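Local coordinates for protein amidohydrolase (Chromobacterium violaceum, PDB 2YB1) that hydrolyses nucleoside 3',5'-bisphosphates to nucleoside 5'-phosphates and orthophosphate, using three manganese ions in a PHP-family active site, at residues G56-N61 with R279-P283. Coordinates in Å, arbitrary orientation, origin at the centre of the assembly. Residues are numbered along the deposited sequence.
Sequences GIPFLN and RILRP
L281 lays its CD1 against the edge of the F59 ring, 4.1 Å from F59 CD2, beside a single antiparallel beta bridge that ties a C-terminal loop to the start of strand 59-69 in the PHP domain. F59 and L281 form a hydrogen-bonded pair, CA atoms 5.2 Å apart: F59 N donates to L281 O at 3.1 Å, L281 N to F59 O at 2.8 Å. The CA atoms of L60 and I280 lie 5.1 Å apart, those of P58 and R282 5.0 Å, the two segments running 153° apart. P58 and L60 share backbone hydrogen bonds with L34 of strand 33-36. Side-chain packing and waters extend the contact beyond the bridge. F59 is extended (phi/psi -141/142) with chi1 t, its ring packed on A48, A49 and A52 of helix 45-54. On the face with P58 and L60, I280 (chi1 m, chi2 t) sits between them, CG2 3.6 Å from P58 CB and CG1 3.9 Å from L60 CD2, and touches L33. G56, at positive phi (78/27), closes helix 45-54 in a Schellman motif; P283 CG lies 3.8 Å from G56 O, and P283 CD 4.1 Å from P58 CG. Waters span both ends of the bridge: one joins N61 N (3.0 Å) to R279 O (2.9 Å), the other donates to I57 O at 2.7 Å and L281 O at 2.8 Å.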
# COMPACT_ATOMS: atom_id res chain seq x y z
N GLY A 56 17.55 0.47 -15.82
CA GLY A 56 18.32 -0.73 -15.50
C GLY A 56 17.98 -1.35 -14.15
O GLY A 56 18.82 -2.02 -13.55
N ILE A 57 16.75 -1.13 -13.69
CA ILE A 57 16.32 -1.56 -12.35
C ILE A 57 15.31 -2.71 -12.40
O ILE A 57 14.21 -2.54 -12.95
CB ILE A 57 15.63 -0.40 -11.59
CG1 ILE A 57 16.55 0.83 -11.52
CG2 ILE A 57 15.19 -0.86 -10.19
CD1 ILE A 57 15.83 2.12 -11.09
N PRO A 58 15.65 -3.87 -11.82
CA PRO A 58 14.68 -4.97 -11.71
C PRO A 58 13.41 -4.51 -11.00
O PRO A 58 13.46 -3.69 -10.07
CB PRO A 58 15.42 -6.01 -10.85
CG PRO A 58 16.87 -5.76 -11.16
CD PRO A 58 16.98 -4.25 -11.28
N PHE A 59 12.27 -5.07 -11.44
CA PHE A 59 10.97 -4.57 -11.03
C PHE A 59 10.01 -5.73 -10.79
O PHE A 59 10.04 -6.73 -11.51
CB PHE A 59 10.41 -3.62 -12.12
CG PHE A 59 9.07 -3.02 -11.77
CD1 PHE A 59 9.00 -1.91 -10.94
CD2 PHE A 59 7.89 -3.56 -12.27
CE1 PHE A 59 7.77 -1.35 -10.61
CE2 PHE A 59 6.66 -3.00 -11.95
CZ PHE A 59 6.59 -1.90 -11.11
N LEU A 60 9.17 -5.57 -9.77
CA LEU A 60 8.07 -6.49 -9.51
C LEU A 60 6.73 -5.76 -9.60
O LEU A 60 6.57 -4.70 -9.01
CB LEU A 60 8.20 -7.06 -8.09
CG LEU A 60 9.26 -8.14 -7.90
CD1 LEU A 60 9.66 -8.19 -6.45
CD2 LEU A 60 8.67 -9.50 -8.36
N ASN A 61 5.78 -6.33 -10.33
CA ASN A 61 4.39 -5.89 -10.28
C ASN A 61 3.82 -6.00 -8.86
O ASN A 61 3.95 -7.04 -8.22
CB ASN A 61 3.52 -6.74 -11.21
CG ASN A 61 3.83 -6.51 -12.68
OD1 ASN A 61 3.79 -7.45 -13.48
ND2 ASN A 61 4.13 -5.27 -13.04
N ARG A 279 9.58 -14.01 -10.64
CA ARG A 279 8.59 -13.01 -11.07
C ARG A 279 9.19 -11.65 -11.36
O ARG A 279 8.49 -10.75 -11.83
CB ARG A 279 7.50 -12.84 -10.01
CG ARG A 279 6.78 -14.12 -9.70
CD ARG A 279 5.75 -14.46 -10.78
NE ARG A 279 4.99 -15.61 -10.34
CZ ARG A 279 5.13 -16.84 -10.82
NH1 ARG A 279 5.97 -17.08 -11.83
NH2 ARG A 279 4.40 -17.84 -10.32
N ILE A 280 10.48 -11.48 -11.08
CA ILE A 280 11.13 -10.19 -11.37
C ILE A 280 11.20 -9.92 -12.87
O ILE A 280 11.59 -10.79 -13.66
CB ILE A 280 12.51 -10.10 -10.72
CG1 ILE A 280 12.38 -10.14 -9.19
CG2 ILE A 280 13.22 -8.81 -11.16
CD1 ILE A 280 13.70 -10.18 -8.42
N LEU A 281 10.80 -8.71 -13.27
CA LEU A 281 10.94 -8.28 -14.65
C LEU A 281 12.34 -7.68 -14.77
O LEU A 281 12.66 -6.67 -14.12
CB LEU A 281 9.87 -7.24 -15.02
CG LEU A 281 8.42 -7.55 -14.61
CD1 LEU A 281 7.45 -6.48 -15.11
CD2 LEU A 281 8.01 -8.91 -15.11
N ARG A 282 13.17 -8.33 -15.58
CA ARG A 282 14.59 -7.96 -15.70
C ARG A 282 14.76 -6.87 -16.73
O ARG A 282 14.06 -6.86 -17.74
CB ARG A 282 15.41 -9.17 -16.13
CG ARG A 282 15.32 -10.35 -15.18
CD ARG A 282 15.99 -10.05 -13.85
NE ARG A 282 15.86 -11.18 -12.93
CZ ARG A 282 16.40 -11.21 -11.71
NH1 ARG A 282 17.11 -10.17 -11.26
NH2 ARG A 282 16.22 -12.27 -10.93
N PRO A 283 15.71 -5.95 -16.50
CA PRO A 283 15.96 -4.90 -17.49
C PRO A 283 16.42 -5.47 -18.84
O PRO A 283 16.11 -4.89 -19.88
CB PRO A 283 17.07 -4.05 -16.85
CG PRO A 283 17.62 -4.87 -15.73
CD PRO A 283 16.51 -5.77 -15.28
O HOH W 1 13.26 -4.05 -15.03
O HOH W 2 6.16 -9.11 -11.28